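Local atomic coordinates of probable LacI-family transcriptional regulator (PDB entry 3BIL), a protein that probably acts as a DNA-binding transcriptional regulator of the LacI family, controlling genes by binding cis-regulatory sequences. Residues 78-83 with 294-299; 148-153 with 161-166. All blocks are in the same frame, centred on the assembly; numbering follows the deposited sequence.

Contact 1: 78-83 with 294-299; sequences NHYFAA and QNVEQL
In the periplasmic-binding-protein fold of LacI-family regulators, Tyr80, in the first turn of helix 79-94, meets Val296, the first residue of helix 296-308, and Gln294 in the loop just before it, joining two helix N-termini more than 200 residues apart in sequence. A methyl group on an aromatic face carries the apolar half: Val296 CG1 lies over the Tyr80 ring, 4.1 Å from its centroid, a CH-pi contact 29° off the ring normal and nearest CE1. The other methyl, CG2, faces Ala83 CB at 4.4 Å, so the valine spans two positions one helical turn apart, Tyr80 and Ala83. The polar half comes from Gln294, whose chain is extended beyond CG (chi2 -179°) and crosses the tyrosine side chain at about a right angle. Its amide plane nonetheless lies within 10° of the ring plane, with NE2 approaching CE1 to 3.5 Å. Ser166 OG supplies a hydrogen bond to Gln294 OE1, and a weak one joins NE2 to Asp277, so both ends of the buried amide have partners. Asn78 is the N-cap of helix 79-94: its OD1 accepts a hydrogen bond of 2.9 Å from Tyr80 N, which lies in the carbonyl plane, on a lone pair.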
ATOM      1  N   ASN A  78      -1.702  -3.754  -3.432  1.00 41.02           N
ATOM      2  CA  ASN A  78      -1.417  -4.762  -2.426  1.00 41.96           C
ATOM      3  C   ASN A  78      -0.156  -4.363  -1.631  1.00 43.10           C
ATOM      4  O   ASN A  78       0.955  -4.203  -2.182  1.00 41.99           O
ATOM      5  CB  ASN A  78      -1.275  -6.156  -3.028  1.00 45.13           C
ATOM      6  CG  ASN A  78      -1.467  -7.267  -1.990  1.00 47.83           C
ATOM      7  OD1 ASN A  78      -0.859  -7.257  -0.924  1.00 52.48           O
ATOM      8  ND2 ASN A  78      -2.310  -8.235  -2.313  1.00 49.09           N
ATOM      9  N   HIS A  79      -0.349  -4.171  -0.333  1.00 40.47           N
ATOM     10  CA  HIS A  79       0.709  -3.686   0.494  1.00 38.51           C
ATOM     11  C   HIS A  79       1.772  -4.754   0.586  1.00 38.13           C
ATOM     12  O   HIS A  79       2.951  -4.442   0.744  1.00 40.95           O
ATOM     13  CB  HIS A  79       0.181  -3.313   1.868  1.00 42.78           C
ATOM     14  CG  HIS A  79       1.251  -3.150   2.902  1.00 46.98           C
ATOM     15  ND1 HIS A  79       1.634  -4.175   3.746  1.00 49.16           N
ATOM     16  CD2 HIS A  79       2.017  -2.083   3.232  1.00 48.58           C
ATOM     17  CE1 HIS A  79       2.582  -3.741   4.558  1.00 51.22           C
ATOM     18  NE2 HIS A  79       2.840  -2.477   4.260  1.00 51.38           N
ATOM     19  N   TYR A  80       1.374  -6.013   0.459  1.00 34.55           N
ATOM     20  CA  TYR A  80       2.339  -7.100   0.513  1.00 33.10           C
ATOM     21  C   TYR A  80       3.303  -7.095  -0.670  1.00 35.26           C
ATOM     22  O   TYR A  80       4.510  -7.234  -0.504  1.00 40.65           O
ATOM     23  CB  TYR A  80       1.615  -8.421   0.569  1.00 37.58           C
ATOM     24  CG  TYR A  80       2.510  -9.623   0.410  1.00 40.01           C
ATOM     25  CD1 TYR A  80       3.153 -10.200   1.510  1.00 35.80           C
ATOM     26  CD2 TYR A  80       2.692 -10.199  -0.845  1.00 40.75           C
ATOM     27  CE1 TYR A  80       3.939 -11.304   1.368  1.00 36.10           C
ATOM     28  CE2 TYR A  80       3.492 -11.299  -1.001  1.00 42.00           C
ATOM     29  CZ  TYR A  80       4.106 -11.850   0.111  1.00 39.59           C
ATOM     30  OH  TYR A  80       4.874 -12.963  -0.078  1.00 41.25           O
ATOM     31  N   PHE A  81       2.760  -6.952  -1.867  1.00 32.83           N
ATOM     32  CA  PHE A  81       3.566  -6.894  -3.035  1.00 34.26           C
ATOM     33  C   PHE A  81       4.364  -5.576  -3.148  1.00 38.33           C
ATOM     34  O   PHE A  81       5.399  -5.539  -3.827  1.00 35.39           O
ATOM     35  CB  PHE A  81       2.678  -7.109  -4.255  1.00 36.74           C
ATOM     36  CG  PHE A  81       2.213  -8.521  -4.424  1.00 35.66           C
ATOM     37  CD1 PHE A  81       3.129  -9.571  -4.496  1.00 35.37           C
ATOM     38  CD2 PHE A  81       0.862  -8.807  -4.532  1.00 33.19           C
ATOM     39  CE1 PHE A  81       2.691 -10.903  -4.665  1.00 39.46           C
ATOM     40  CE2 PHE A  81       0.410 -10.123  -4.718  1.00 34.87           C
ATOM     41  CZ  PHE A  81       1.317 -11.185  -4.773  1.00 35.73           C
ATOM     42  N   ALA A  82       3.886  -4.496  -2.512  1.00 37.63           N
ATOM     43  CA  ALA A  82       4.663  -3.249  -2.483  1.00 37.35           C
ATOM     44  C   ALA A  82       5.800  -3.385  -1.450  1.00 40.59           C
ATOM     45  O   ALA A  82       6.921  -2.892  -1.653  1.00 42.19           O
ATOM     46  CB  ALA A  82       3.771  -2.054  -2.187  1.00 33.71           C
ATOM     47  N   ALA A  83       5.520  -4.085  -0.352  1.00 39.63           N
ATOM     48  CA  ALA A  83       6.573  -4.434   0.610  1.00 38.49           C
ATOM     49  C   ALA A  83       7.640  -5.303  -0.044  1.00 37.16           C
ATOM     50  O   ALA A  83       8.807  -5.031   0.079  1.00 43.98           O
ATOM     51  CB  ALA A  83       5.986  -5.116   1.857  1.00 30.68           C
ATOM     52  N   GLN A 294       4.111 -13.720   6.581  1.00 30.37           N
ATOM     53  CA  GLN A 294       4.810 -14.492   5.595  1.00 32.78           C
ATOM     54  C   GLN A 294       6.244 -14.114   5.454  1.00 36.84           C
ATOM     55  O   GLN A 294       6.956 -14.689   4.616  1.00 43.12           O
ATOM     56  CB  GLN A 294       4.198 -14.210   4.259  1.00 34.45           C
ATOM     57  CG  GLN A 294       3.153 -15.159   3.901  1.00 36.53           C
ATOM     58  CD  GLN A 294       2.651 -14.793   2.587  1.00 40.32           C
ATOM     59  OE1 GLN A 294       3.133 -15.304   1.573  1.00 38.13           O
ATOM     60  NE2 GLN A 294       1.745 -13.819   2.558  1.00 39.03           N
ATOM     61  N   ASN A 295       6.659 -13.115   6.214  1.00 36.92           N
ATOM     62  CA  ASN A 295       8.039 -12.718   6.255  1.00 39.63           C
ATOM     63  C   ASN A 295       8.584 -12.291   4.890  1.00 39.17           C
ATOM     64  O   ASN A 295       9.549 -12.871   4.389  1.00 35.95           O
ATOM     65  CB  ASN A 295       8.878 -13.844   6.874  1.00 48.09           C
ATOM     66  CG  ASN A 295       9.977 -13.307   7.742  1.00 53.10           C
ATOM     67  OD1 ASN A 295      11.016 -12.841   7.244  1.00 53.31           O
ATOM     68  ND2 ASN A 295       9.734 -13.305   9.058  1.00 55.20           N
ATOM     69  N   VAL A 296       7.970 -11.250   4.326  1.00 43.04           N
ATOM     70  CA  VAL A 296       8.277 -10.740   2.986  1.00 45.23           C
ATOM     71  C   VAL A 296       9.737 -10.434   2.815  1.00 47.96           C
ATOM     72  O   VAL A 296      10.271 -10.635   1.726  1.00 47.54           O
ATOM     73  CB  VAL A 296       7.577  -9.399   2.668  1.00 42.68           C
ATOM     74  CG1 VAL A 296       7.024  -9.437   1.281  1.00 41.18           C
ATOM     75  CG2 VAL A 296       6.502  -9.104   3.658  1.00 47.56           C
ATOM     76  N   GLU A 297      10.357  -9.912   3.876  1.00 54.37           N
ATOM     77  CA  GLU A 297      11.767  -9.469   3.845  1.00 58.62           C
ATOM     78  C   GLU A 297      12.725 -10.619   3.484  1.00 54.00           C
ATOM     79  O   GLU A 297      13.609 -10.474   2.633  1.00 54.05           O
ATOM     80  CB  GLU A 297      12.159  -8.777   5.174  1.00 60.28           C
ATOM     81  CG  GLU A 297      13.557  -8.101   5.181  1.00 64.88           C
ATOM     82  CD  GLU A 297      13.760  -7.006   6.280  1.00 69.20           C
ATOM     83  OE1 GLU A 297      14.906  -6.485   6.395  1.00 71.95           O
ATOM     84  OE2 GLU A 297      12.796  -6.668   7.021  1.00 72.47           O
ATOM     85  N   GLN A 298      12.501 -11.772   4.104  1.00 51.75           N
ATOM     86  CA  GLN A 298      13.318 -12.945   3.906  1.00 49.71           C
ATOM     87  C   GLN A 298      13.108 -13.562   2.520  1.00 48.89           C
ATOM     88  O   GLN A 298      14.041 -14.083   1.941  1.00 42.37           O
ATOM     89  CB  GLN A 298      12.964 -13.948   4.983  1.00 52.56           C
ATOM     90  CG  GLN A 298      14.028 -14.953   5.334  1.00 57.65           C
ATOM     91  CD  GLN A 298      13.532 -15.887   6.416  1.00 63.04           C
ATOM     92  OE1 GLN A 298      13.750 -17.105   6.361  1.00 63.39           O
ATOM     93  NE2 GLN A 298      12.813 -15.319   7.402  1.00 63.52           N
ATOM     94  N   LEU A 299      11.877 -13.509   2.006  1.00 46.49           N
ATOM     95  CA  LEU A 299      11.579 -14.038   0.687  1.00 45.57           C
ATOM     96  C   LEU A 299      12.258 -13.243  -0.399  1.00 46.16           C
ATOM     97  O   LEU A 299      12.805 -13.825  -1.339  1.00 44.31           O
ATOM     98  CB  LEU A 299      10.086 -14.028   0.434  1.00 48.12           C
ATOM     99  CG  LEU A 299       9.524 -15.369   0.851  1.00 51.71           C
ATOM    100  CD1 LEU A 299       8.092 -15.243   1.408  1.00 53.00           C
ATOM    101  CD2 LEU A 299       9.633 -16.303  -0.345  1.00 50.86           C
TER

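Contact 2: 148-153 with 161-166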
ATOM      1  N   VAL A 148      15.834 -16.041 -14.608  1.00 63.86           N
ATOM      2  CA  VAL A 148      14.493 -15.836 -14.034  1.00 62.31           C
ATOM      3  C   VAL A 148      14.389 -16.483 -12.652  1.00 61.96           C
ATOM      4  O   VAL A 148      15.012 -17.518 -12.385  1.00 63.72           O
ATOM      5  CB  VAL A 148      13.357 -16.437 -14.920  1.00 64.53           C
ATOM      6  CG1 VAL A 148      12.858 -15.443 -15.950  1.00 64.11           C
ATOM      7  CG2 VAL A 148      13.811 -17.730 -15.606  1.00 65.89           C
ATOM      8  N   VAL A 149      13.607 -15.846 -11.782  1.00 60.00           N
ATOM      9  CA  VAL A 149      13.266 -16.346 -10.450  1.00 52.75           C
ATOM     10  C   VAL A 149      11.799 -16.040 -10.235  1.00 49.81           C
ATOM     11  O   VAL A 149      11.349 -14.921 -10.482  1.00 51.57           O
ATOM     12  CB  VAL A 149      14.074 -15.644  -9.332  1.00 54.19           C
ATOM     13  CG1 VAL A 149      13.673 -16.185  -7.977  1.00 51.78           C
ATOM     14  CG2 VAL A 149      15.571 -15.833  -9.525  1.00 54.02           C
ATOM     15  N   LEU A 150      11.047 -17.028  -9.784  1.00 47.64           N
ATOM     16  CA  LEU A 150       9.650 -16.813  -9.439  1.00 43.83           C
ATOM     17  C   LEU A 150       9.508 -16.685  -7.916  1.00 44.50           C
ATOM     18  O   LEU A 150      10.237 -17.347  -7.149  1.00 39.52           O
ATOM     19  CB  LEU A 150       8.767 -17.940  -9.980  1.00 45.55           C
ATOM     20  CG  LEU A 150       8.833 -18.278 -11.477  1.00 46.54           C
ATOM     21  CD1 LEU A 150       8.115 -19.572 -11.737  1.00 45.45           C
ATOM     22  CD2 LEU A 150       8.242 -17.179 -12.369  1.00 46.96           C
ATOM     23  N   VAL A 151       8.598 -15.803  -7.487  1.00 42.52           N
ATOM     24  CA  VAL A 151       8.363 -15.550  -6.063  1.00 41.29           C
ATOM     25  C   VAL A 151       6.904 -15.592  -5.698  1.00 41.91           C
ATOM     26  O   VAL A 151       6.037 -15.172  -6.496  1.00 43.27           O
ATOM     27  CB  VAL A 151       8.893 -14.166  -5.591  1.00 40.90           C
ATOM     28  CG1 VAL A 151      10.275 -14.286  -5.116  1.00 42.98           C
ATOM     29  CG2 VAL A 151       8.792 -13.114  -6.692  1.00 41.08           C
ATOM     30  N   ASP A 152       6.641 -16.038  -4.464  1.00 42.59           N
ATOM     31  CA  ASP A 152       5.284 -16.090  -3.903  1.00 45.10           C
ATOM     32  C   ASP A 152       4.351 -17.137  -4.563  1.00 43.98           C
ATOM     33  O   ASP A 152       3.758 -17.934  -3.856  1.00 45.08           O
ATOM     34  CB  ASP A 152       4.622 -14.698  -3.911  1.00 46.75           C
ATOM     35  CG  ASP A 152       3.489 -14.592  -2.920  1.00 50.54           C
ATOM     36  OD1 ASP A 152       2.383 -14.222  -3.349  1.00 51.11           O
ATOM     37  OD2 ASP A 152       3.710 -14.877  -1.709  1.00 51.09           O
ATOM     38  N   ARG A 153       4.239 -17.124  -5.895  1.00 43.04           N
ATOM     39  CA  ARG A 153       3.425 -18.079  -6.648  1.00 45.70           C
ATOM     40  C   ARG A 153       4.273 -19.036  -7.461  1.00 49.51           C
ATOM     41  O   ARG A 153       5.319 -18.666  -7.982  1.00 51.68           O
ATOM     42  CB  ARG A 153       2.473 -17.365  -7.584  1.00 42.59           C
ATOM     43  CG  ARG A 153       1.380 -16.682  -6.881  1.00 41.79           C
ATOM     44  CD  ARG A 153       0.467 -16.003  -7.867  1.00 44.80           C
ATOM     45  NE  ARG A 153      -0.437 -15.077  -7.186  1.00 45.28           N
ATOM     46  CZ  ARG A 153      -1.085 -14.076  -7.775  1.00 45.31           C
ATOM     47  NH1 ARG A 153      -0.954 -13.867  -9.082  1.00 46.58           N
ATOM     48  NH2 ARG A 153      -1.871 -13.285  -7.055  1.00 44.43           N
ATOM     49  N   ILE A 161      12.413 -23.771 -13.051  1.00 58.27           N
ATOM     50  CA  ILE A 161      12.751 -22.363 -12.698  1.00 56.57           C
ATOM     51  C   ILE A 161      12.824 -22.172 -11.199  1.00 52.04           C
ATOM     52  O   ILE A 161      11.860 -22.480 -10.507  1.00 52.59           O
ATOM     53  CB  ILE A 161      11.758 -21.310 -13.252  1.00 55.56           C
ATOM     54  CG1 ILE A 161      11.243 -21.697 -14.633  1.00 55.42           C
ATOM     55  CG2 ILE A 161      12.423 -19.930 -13.275  1.00 55.52           C
ATOM     56  CD1 ILE A 161      10.660 -20.550 -15.387  1.00 57.45           C
ATOM     57  N   PRO A 162      13.961 -21.667 -10.694  1.00 49.42           N
ATOM     58  CA  PRO A 162      14.084 -21.567  -9.237  1.00 50.68           C
ATOM     59  C   PRO A 162      12.956 -20.702  -8.679  1.00 53.22           C
ATOM     60  O   PRO A 162      12.670 -19.633  -9.214  1.00 57.04           O
ATOM     61  CB  PRO A 162      15.446 -20.897  -9.027  1.00 49.03           C
ATOM     62  CG  PRO A 162      16.171 -21.025 -10.330  1.00 50.59           C
ATOM     63  CD  PRO A 162      15.147 -21.162 -11.410  1.00 48.37           C
ATOM     64  N   THR A 163      12.285 -21.188  -7.645  1.00 53.50           N
ATOM     65  CA  THR A 163      11.211 -20.436  -7.014  1.00 51.75           C
ATOM     66  C   THR A 163      11.488 -20.296  -5.528  1.00 49.80           C
ATOM     67  O   THR A 163      11.966 -21.233  -4.900  1.00 50.66           O
ATOM     68  CB  THR A 163       9.832 -21.121  -7.168  1.00 53.57           C
ATOM     69  OG1 THR A 163       9.898 -22.429  -6.610  1.00 54.28           O
ATOM     70  CG2 THR A 163       9.389 -21.221  -8.627  1.00 54.68           C
ATOM     71  N   ALA A 164      11.184 -19.121  -4.982  1.00 46.93           N
ATOM     72  CA  ALA A 164      11.208 -18.889  -3.546  1.00 47.28           C
ATOM     73  C   ALA A 164       9.798 -18.496  -3.125  1.00 46.55           C
ATOM     74  O   ALA A 164       9.296 -17.458  -3.560  1.00 44.98           O
ATOM     75  CB  ALA A 164      12.210 -17.791  -3.178  1.00 47.71           C
ATOM     76  N   THR A 165       9.169 -19.332  -2.295  1.00 41.58           N
ATOM     77  CA  THR A 165       7.785 -19.145  -1.896  1.00 42.73           C
ATOM     78  C   THR A 165       7.670 -19.301  -0.395  1.00 44.70           C
ATOM     79  O   THR A 165       8.595 -19.808   0.233  1.00 49.52           O
ATOM     80  CB  THR A 165       6.837 -20.173  -2.560  1.00 45.83           C
ATOM     81  OG1 THR A 165       7.282 -21.506  -2.283  1.00 46.43           O
ATOM     82  CG2 THR A 165       6.747 -19.944  -4.064  1.00 44.42           C
ATOM     83  N   SER A 166       6.559 -18.845   0.187  1.00 40.37           N
ATOM     84  CA  SER A 166       6.331 -19.039   1.609  1.00 38.85           C
ATOM     85  C   SER A 166       5.588 -20.342   1.840  1.00 35.90           C
ATOM     86  O   SER A 166       4.719 -20.696   1.052  1.00 35.00           O
ATOM     87  CB  SER A 166       5.553 -17.873   2.209  1.00 40.44           C
ATOM     88  OG  SER A 166       4.170 -17.979   1.902  1.00 41.28           O
TER
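Leu150 turns its CG anti to its own carbonyl carbon (chi1 -54°), and Thr163 likewise sets CG2 anti to the carbonyl carbon and beside the backbone N; the methyl of Thr163 thereby meets the leucine, with CG2 3.6 Å from Leu150 CB and also close to CD1. This pair sits on one face of two neighbouring parallel strands, 148-151 and 163-166, whose directions differ by only 10°, in the central sheet of a Rossmann-like alpha/beta subdomain. Just ahead of strand 163-166, Ile161 CG2 reaches Val148 CG2 at 3.5 Å, and helix 135-143 covers this face. On the opposite face Val151 CG1 lies 4.4 Å from Ala164 CB, beneath helix 296-308. Three backbone bonds stitch the edges together: Leu150 N to Pro162 O at 3.1 Å, Ala164 N to Leu150 O at 3.0 Å, and Asp152 N to Ala164 O at 3.1 Å. The last lies just past the end of strand 148-151; there Asp152, with positive phi (69°), is the central residue of a gamma turn closed by a hydrogen bond from Arg153 N to Val151 O. Arg153 then sends its guanidinium to a salt bridge with Glu106. Across the two segments themselves polar chemistry is confined to the main chain, while the side chains meet through carbon, which implies hydrogen bonding that sets the register and aliphatic packing that fills both faces beneath the helices.

In the fold
Both contacts are buried, and they illustrate how one domain divides its work between main chain and side chain. Contact 2 is sheet interior: neighbouring strands, close in sequence, joined by backbone bonds. Contact 1 joins helix starts distant in sequence, has no clear hydrogen bond across it, and rests on an aromatic face and an amide. Their centres lie about 13 Å apart and they meet at the C-terminal ends of the strands, where Tyr80 OH makes a weak hydrogen bond to Asp152 OD2. Helix 296-308 belongs to both settings: its first turn supplies contact 1, while Leu299 CD2 packs 3.4 Å from Ala164 O and later turns cover one face of contact 2.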